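Local coordinates for UPF0255 protein frsA (Vibrio vulnificus, PDB 4I4C) that probably hydrolyses carboxylic esters to an alcohol and a carboxylate, as a serine esterase of the alpha/beta hydrolase clan, at residues A[79-84]-A[88-93]; A[55-60]-A[96-101]; A[254-257]-A[262-265]. All blocks are in the same frame, centred on the assembly; numbering follows the deposited sequence.

Contact 1: residues A[79-84]-A[88-93]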
# COMPACT_ATOMS: atom_id res chain seq x y z
N HIS A 79 -15.84 -14.07 -22.07
CA HIS A 79 -16.84 -14.10 -21.02
C HIS A 79 -17.48 -12.75 -20.71
O HIS A 79 -16.88 -11.69 -20.92
CB HIS A 79 -16.27 -14.75 -19.77
CG HIS A 79 -16.15 -16.24 -19.88
ND1 HIS A 79 -15.04 -16.94 -19.47
CD2 HIS A 79 -17.01 -17.16 -20.38
CE1 HIS A 79 -15.22 -18.23 -19.69
NE2 HIS A 79 -16.41 -18.39 -20.25
N SER A 80 -18.71 -12.81 -20.21
CA SER A 80 -19.49 -11.60 -19.97
C SER A 80 -18.87 -10.73 -18.91
O SER A 80 -18.41 -11.21 -17.87
CB SER A 80 -20.94 -11.95 -19.58
OG SER A 80 -21.69 -12.35 -20.71
N ARG A 81 -18.87 -9.43 -19.19
CA ARG A 81 -18.31 -8.43 -18.28
C ARG A 81 -19.41 -7.57 -17.68
O ARG A 81 -20.46 -7.35 -18.30
CB ARG A 81 -17.30 -7.56 -19.04
CG ARG A 81 -16.08 -8.33 -19.52
CD ARG A 81 -15.03 -7.43 -20.17
NE ARG A 81 -13.79 -8.17 -20.37
CZ ARG A 81 -13.58 -8.95 -21.42
NH1 ARG A 81 -14.54 -9.07 -22.33
NH2 ARG A 81 -12.44 -9.62 -21.55
N THR A 82 -19.19 -7.08 -16.46
CA THR A 82 -20.11 -6.14 -15.84
C THR A 82 -20.26 -4.93 -16.76
O THR A 82 -21.36 -4.43 -16.96
CB THR A 82 -19.63 -5.71 -14.45
OG1 THR A 82 -19.45 -6.89 -13.65
CG2 THR A 82 -20.65 -4.80 -13.78
N ASP A 83 -19.15 -4.52 -17.35
CA ASP A 83 -19.10 -3.40 -18.28
C ASP A 83 -18.07 -3.73 -19.32
O ASP A 83 -16.89 -3.85 -19.00
CB ASP A 83 -18.71 -2.11 -17.55
CG ASP A 83 -19.01 -0.86 -18.37
OD1 ASP A 83 -18.75 -0.85 -19.60
OD2 ASP A 83 -19.51 0.13 -17.79
N GLU A 84 -18.50 -3.91 -20.56
CA GLU A 84 -17.59 -4.37 -21.61
C GLU A 84 -16.48 -3.36 -21.92
O GLU A 84 -15.45 -3.74 -22.47
CB GLU A 84 -18.35 -4.78 -22.88
CG GLU A 84 -19.30 -6.00 -22.70
CD GLU A 84 -18.57 -7.32 -22.47
OE1 GLU A 84 -17.44 -7.49 -22.98
OE2 GLU A 84 -19.14 -8.19 -21.77
N ASP A 88 -11.16 -5.78 -17.28
CA ASP A 88 -10.99 -6.56 -16.05
C ASP A 88 -12.29 -6.89 -15.30
O ASP A 88 -12.24 -7.35 -14.16
CB ASP A 88 -10.03 -5.83 -15.11
CG ASP A 88 -10.44 -4.39 -14.86
OD1 ASP A 88 -10.91 -3.74 -15.82
OD2 ASP A 88 -10.33 -3.92 -13.70
N THR A 89 -13.45 -6.69 -15.92
CA THR A 89 -14.69 -7.01 -15.18
C THR A 89 -15.45 -8.27 -15.63
O THR A 89 -16.66 -8.33 -15.49
CB THR A 89 -15.67 -5.80 -15.08
OG1 THR A 89 -16.20 -5.48 -16.37
CG2 THR A 89 -14.97 -4.55 -14.46
N VAL A 90 -14.74 -9.26 -16.14
CA VAL A 90 -15.36 -10.56 -16.38
C VAL A 90 -15.98 -11.04 -15.07
O VAL A 90 -15.33 -11.06 -14.02
CB VAL A 90 -14.35 -11.62 -16.91
CG1 VAL A 90 -14.88 -13.03 -16.69
CG2 VAL A 90 -14.07 -11.37 -18.37
N MET A 91 -17.26 -11.43 -15.14
CA MET A 91 -18.02 -11.82 -13.96
C MET A 91 -17.87 -13.29 -13.57
O MET A 91 -18.06 -14.19 -14.40
CB MET A 91 -19.49 -11.52 -14.19
CG MET A 91 -19.78 -10.06 -14.51
SD MET A 91 -21.54 -9.78 -14.83
CE MET A 91 -21.64 -10.20 -16.55
N GLY A 92 -17.55 -13.53 -12.30
CA GLY A 92 -17.50 -14.88 -11.77
C GLY A 92 -16.12 -15.50 -11.78
O GLY A 92 -15.26 -15.07 -12.56
N TYR A 93 -15.89 -16.50 -10.93
CA TYR A 93 -14.56 -17.06 -10.74
C TYR A 93 -14.23 -18.10 -11.80
O TYR A 93 -14.44 -19.29 -11.59
CB TYR A 93 -14.43 -17.68 -9.33
CG TYR A 93 -13.02 -18.12 -8.98
CD1 TYR A 93 -12.68 -19.46 -8.92
CD2 TYR A 93 -12.03 -17.18 -8.70
CE1 TYR A 93 -11.40 -19.85 -8.60
CE2 TYR A 93 -10.75 -17.57 -8.38
CZ TYR A 93 -10.44 -18.90 -8.33
OH TYR A 93 -9.16 -19.29 -8.01
O HOH W 1 -18.65 -14.05 -16.94
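R81 and V90 face each other with their CA atoms 4.1 Å apart, and a backbone bond lies on either side of the pair: M91 N donates to S80 O at 3.0 Å, nearly straight, and T82 N donates to T89 O at 3.0 Å. The packed part of the contact is the side with R81, V90 and T89. V90 CG2 lies over one face of the R81 guanidinium, off toward its rim. That group also reaches E84 within its own segment through a weak salt bridge, while NE and NH2 donate to carbonyls of L87, I74 and S77, so the arginine ties the end of helix 64-75 (I74), S77 and L87 together. T89 holds OG1 between its own N and carbonyl carbon (chi1 68°), which presents the oxygen to 79-84: D83 N donates to it at 3.3 Å, and W86 O is its partner outside. The other side, with S80 and M91, is exposed. Bent at chi3 (-84°), M91 turns CE back against S80 CB, 3.6 Å away, while its CG lies 3.3 Å from T82 OG1, whose own bond goes to E22. A water there bridges S80 O and M91 O, donating to both. Without a regular strand in either segment, this is a single antiparallel beta bridge, a non-hydrogen-bonded pair that pins a short loop between helices 64-75 and 98-114.

Contact 2: residues A[55-60]-A[96-101]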
# COMPACT_ATOMS: atom_id res chain seq x y z
N LEU A 55 4.10 -1.21 -13.88
CA LEU A 55 5.46 -0.92 -13.43
C LEU A 55 5.64 -1.08 -11.91
O LEU A 55 6.69 -1.54 -11.46
CB LEU A 55 5.89 0.48 -13.89
CG LEU A 55 5.98 0.58 -15.42
CD1 LEU A 55 6.46 1.94 -15.91
CD2 LEU A 55 6.90 -0.48 -15.92
N GLN A 56 4.62 -0.72 -11.13
CA GLN A 56 4.70 -0.92 -9.68
C GLN A 56 4.79 -2.41 -9.34
O GLN A 56 5.61 -2.83 -8.54
CB GLN A 56 3.48 -0.32 -8.98
CG GLN A 56 3.55 -0.38 -7.46
CD GLN A 56 2.20 -0.17 -6.79
OE1 GLN A 56 1.60 0.89 -6.90
NE2 GLN A 56 1.72 -1.20 -6.09
N TRP A 57 3.93 -3.20 -9.97
CA TRP A 57 3.91 -4.64 -9.68
C TRP A 57 5.22 -5.32 -10.08
O TRP A 57 5.73 -6.17 -9.35
CB TRP A 57 2.67 -5.29 -10.31
CG TRP A 57 1.41 -4.81 -9.66
CD1 TRP A 57 1.26 -4.45 -8.36
CD2 TRP A 57 0.14 -4.62 -10.29
NE1 TRP A 57 -0.04 -4.05 -8.13
CE2 TRP A 57 -0.75 -4.16 -9.29
CE3 TRP A 57 -0.34 -4.80 -11.58
CZ2 TRP A 57 -2.09 -3.87 -9.56
CZ3 TRP A 57 -1.68 -4.51 -11.84
CH2 TRP A 57 -2.53 -4.05 -10.84
N VAL A 58 5.81 -4.90 -11.20
CA VAL A 58 7.10 -5.43 -11.63
C VAL A 58 8.19 -5.03 -10.62
O VAL A 58 8.96 -5.87 -10.18
CB VAL A 58 7.47 -4.92 -13.03
CG1 VAL A 58 8.93 -5.20 -13.35
CG2 VAL A 58 6.54 -5.55 -14.07
N TRP A 59 8.23 -3.76 -10.26
CA TRP A 59 9.10 -3.27 -9.19
C TRP A 59 8.98 -4.13 -7.92
O TRP A 59 9.98 -4.53 -7.33
CB TRP A 59 8.72 -1.82 -8.88
CG TRP A 59 9.68 -1.09 -8.01
CD1 TRP A 59 11.03 -1.26 -7.93
CD2 TRP A 59 9.35 -0.05 -7.07
NE1 TRP A 59 11.56 -0.40 -7.00
CE2 TRP A 59 10.55 0.36 -6.46
CE3 TRP A 59 8.15 0.57 -6.69
CZ2 TRP A 59 10.59 1.37 -5.49
CZ3 TRP A 59 8.19 1.57 -5.72
CH2 TRP A 59 9.40 1.96 -5.14
N GLN A 60 7.75 -4.42 -7.51
CA GLN A 60 7.50 -5.27 -6.35
C GLN A 60 7.89 -6.75 -6.53
O GLN A 60 8.02 -7.48 -5.55
CB GLN A 60 6.02 -5.17 -5.94
CG GLN A 60 5.66 -3.79 -5.46
CD GLN A 60 4.19 -3.61 -5.16
OE1 GLN A 60 3.39 -3.40 -6.06
NE2 GLN A 60 3.83 -3.68 -3.88
N GLY A 96 -10.66 -15.44 -17.50
CA GLY A 96 -10.93 -14.05 -17.81
C GLY A 96 -11.17 -13.16 -16.59
O GLY A 96 -10.97 -11.96 -16.66
N ASN A 97 -11.59 -13.76 -15.48
CA ASN A 97 -11.82 -12.98 -14.26
C ASN A 97 -10.48 -12.54 -13.66
O ASN A 97 -9.52 -13.30 -13.65
CB ASN A 97 -12.64 -13.80 -13.25
CG ASN A 97 -12.71 -13.16 -11.85
OD1 ASN A 97 -11.85 -13.40 -11.00
ND2 ASN A 97 -13.74 -12.37 -11.60
N TRP A 98 -10.43 -11.30 -13.16
CA TRP A 98 -9.20 -10.73 -12.63
C TRP A 98 -8.63 -11.57 -11.48
O TRP A 98 -7.49 -12.03 -11.55
CB TRP A 98 -9.44 -9.29 -12.16
CG TRP A 98 -8.23 -8.67 -11.50
CD1 TRP A 98 -7.83 -8.83 -10.20
CD2 TRP A 98 -7.30 -7.78 -12.10
NE1 TRP A 98 -6.70 -8.10 -9.97
CE2 TRP A 98 -6.35 -7.44 -11.12
CE3 TRP A 98 -7.18 -7.23 -13.38
CZ2 TRP A 98 -5.29 -6.59 -11.38
CZ3 TRP A 98 -6.13 -6.38 -13.65
CH2 TRP A 98 -5.20 -6.06 -12.64
N ALA A 99 -9.44 -11.81 -10.45
CA ALA A 99 -9.00 -12.65 -9.34
C ALA A 99 -8.59 -14.05 -9.80
O ALA A 99 -7.59 -14.58 -9.34
CB ALA A 99 -10.07 -12.76 -8.28
N TYR A 100 -9.38 -14.64 -10.68
CA TYR A 100 -9.10 -16.00 -11.16
C TYR A 100 -7.74 -16.08 -11.86
O TYR A 100 -6.93 -16.96 -11.58
CB TYR A 100 -10.18 -16.45 -12.14
CG TYR A 100 -9.97 -17.84 -12.69
CD1 TYR A 100 -9.27 -18.03 -13.88
CD2 TYR A 100 -10.45 -18.95 -12.03
CE1 TYR A 100 -9.06 -19.30 -14.39
CE2 TYR A 100 -10.26 -20.23 -12.54
CZ TYR A 100 -9.56 -20.40 -13.71
OH TYR A 100 -9.35 -21.66 -14.22
N GLU A 101 -7.49 -15.15 -12.77
CA GLU A 101 -6.28 -15.22 -13.57
C GLU A 101 -5.05 -14.92 -12.73
O GLU A 101 -4.00 -15.54 -12.95
CB GLU A 101 -6.36 -14.33 -14.81
CG GLU A 101 -7.46 -14.73 -15.84
CD GLU A 101 -7.23 -16.08 -16.52
OE1 GLU A 101 -6.17 -16.70 -16.34
OE2 GLU A 101 -8.14 -16.53 -17.25
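Y100 N donates to N97 OD1 over 2.8 Å, in the carbonyl plane and on a lone pair, and so caps the helix whose first turn sends W98 out to W57. That helix end is tied a second time: G96 N donates to the anti lone pair of E101 OE2, also at 2.8 Å. Across the contact the two indoles approach from opposite directions and only their six-membered rings meet. W98 points CG away from its backbone N (chi1 175°) and reaches outward until CZ2 is 3.8 Å from W57 CH2. W57 CZ3 sits at the edge of the W98 ring, close to its plane, yet the planes stand at 58°, oblique. The CA atoms of W57 and W98 remain 14.8 Å apart, a gap bridged by the two whole side chains reaching toward each other. W98 NE1 donates to I134 O, and R50 makes a cation-pi contact with the W98 ring; Y137 meets W57 edge-to-face. On the W57 helix, where Q56 NE2 donates to Q60 OE1 one turn on, W59 and both glutamines line the pocket of a bound polyether. The chemistry is thus divided: polar bonds run within each segment or to its surroundings, while a small, buried, apolar touch joins them.

Contact 3: residues A[254-257]-A[262-265]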
# COMPACT_ATOMS: atom_id res chain seq x y z
N GLU A 254 5.54 0.16 21.36
CA GLU A 254 5.78 -1.25 21.65
C GLU A 254 7.25 -1.68 21.43
O GLU A 254 7.71 -2.67 22.01
CB GLU A 254 4.83 -2.13 20.83
CG GLU A 254 4.93 -3.62 21.15
CD GLU A 254 4.42 -3.94 22.53
OE1 GLU A 254 3.63 -3.15 23.07
OE2 GLU A 254 4.81 -5.00 23.08
N LEU A 255 7.98 -0.95 20.59
CA LEU A 255 9.36 -1.33 20.27
C LEU A 255 10.29 -1.39 21.49
O LEU A 255 11.33 -2.05 21.45
CB LEU A 255 9.96 -0.41 19.19
CG LEU A 255 9.29 -0.47 17.81
CD1 LEU A 255 10.02 0.45 16.83
CD2 LEU A 255 9.22 -1.89 17.27
N PHE A 256 9.91 -0.70 22.57
CA PHE A 256 10.67 -0.76 23.82
C PHE A 256 10.72 -2.16 24.38
O PHE A 256 11.71 -2.56 24.98
CB PHE A 256 10.07 0.17 24.88
CG PHE A 256 10.16 1.62 24.54
CD1 PHE A 256 11.39 2.27 24.54
CD2 PHE A 256 9.02 2.36 24.26
CE1 PHE A 256 11.49 3.62 24.24
CE2 PHE A 256 9.11 3.71 23.95
CZ PHE A 256 10.34 4.34 23.95
N SER A 257 9.63 -2.90 24.20
CA SER A 257 9.51 -4.25 24.74
C SER A 257 10.03 -5.29 23.76
O SER A 257 10.07 -6.48 24.07
CB SER A 257 8.06 -4.55 25.09
OG SER A 257 7.55 -3.60 26.00
N ASP A 262 16.73 -2.02 17.96
CA ASP A 262 17.31 -0.90 18.69
C ASP A 262 16.31 0.23 18.64
O ASP A 262 16.21 0.91 17.62
CB ASP A 262 18.64 -0.47 18.04
CG ASP A 262 19.21 0.82 18.65
OD1 ASP A 262 18.71 1.30 19.69
OD2 ASP A 262 20.19 1.36 18.08
N HIS A 263 15.57 0.44 19.73
CA HIS A 263 14.50 1.44 19.73
C HIS A 263 15.02 2.87 19.74
O HIS A 263 14.25 3.83 19.63
CB HIS A 263 13.50 1.21 20.87
CG HIS A 263 14.14 1.15 22.23
ND1 HIS A 263 14.49 -0.03 22.83
CD2 HIS A 263 14.47 2.14 23.10
CE1 HIS A 263 15.02 0.22 24.02
NE2 HIS A 263 15.02 1.53 24.20
N HIS A 264 16.34 3.03 19.85
CA HIS A 264 16.94 4.36 19.76
C HIS A 264 17.27 4.72 18.31
O HIS A 264 17.63 5.87 18.01
CB HIS A 264 18.16 4.47 20.68
CG HIS A 264 17.83 4.31 22.13
ND1 HIS A 264 17.08 5.23 22.83
CD2 HIS A 264 18.13 3.32 23.01
CE1 HIS A 264 16.94 4.82 24.08
NE2 HIS A 264 17.56 3.66 24.22
N ARG A 265 17.14 3.74 17.40
CA ARG A 265 17.39 3.95 15.98
C ARG A 265 16.20 3.50 15.11
O ARG A 265 16.27 2.48 14.41
CB ARG A 265 18.67 3.23 15.54
CG ARG A 265 19.97 3.96 15.94
CD ARG A 265 19.87 5.46 15.57
NE ARG A 265 21.10 6.22 15.82
CZ ARG A 265 21.32 6.97 16.90
NH1 ARG A 265 20.40 7.05 17.86
NH2 ARG A 265 22.47 7.63 17.03
O HOH W 2 14.01 -2.42 21.88
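One face of the H263 imidazole takes the edge of the F256 ring: CD1 stands 3.4 Å above the plane, offset toward the rim. The planes make 61°, with centroids 4.9 Å apart, an offset edge-to-face pair. Beyond H263, on the side away from F256, lies H264, and H263 CD2 points over the centre of the H264 ring, 3.6 Å above it. At the edge of H263, in its plane, is a water 2.6 Å from ND1; the water lies 2.7 Å from L255 O, to which it probably donates, and so bridges the two segments, between which there is no direct hydrogen bond. The histidine comes to this place because its CG lies between the backbone N and the carbonyl carbon (chi1 55°), turning the ring toward 254-257. Nearer the backbone, L255 CB and H263 CB approach to 4.2 Å, and the leucine goes on to rest against V195 of strand 193-199. D262 holds the second segment in shape: OD1 accepts from H264 N at 2.9 Å in an Asx turn, while R265 N returns to D262 O. A type I beta turn from D262 to R265, beside the chain leaving helix 246-254, is the corner that joins the short strand 261-262, which follows that helix, to strand 266-271 of the central sheet of this alpha/beta hydrolase fold.

Overall arrangement
From the N terminus, helix 54-60 opens contact 2, and the chain then runs through helix 64-75 into the loop where contact 1 brings 79-84 against 88-93. Contact 2 closes right afterwards, at the head of helix 98-114, so contact 1 is nested inside its loop. The two also touch: N97 ND2 of contact 2 probably donates to V90 O of contact 1, and G92 O packs on N97 CB. Contact 3 comes later, in series, joining the end of helix 246-254 to the entry of strand 266-271 in the main sheet. It lies on the other side of the chain's centre, its centre about 36 Å from that of contact 2 and about 48 Å from that of contact 1.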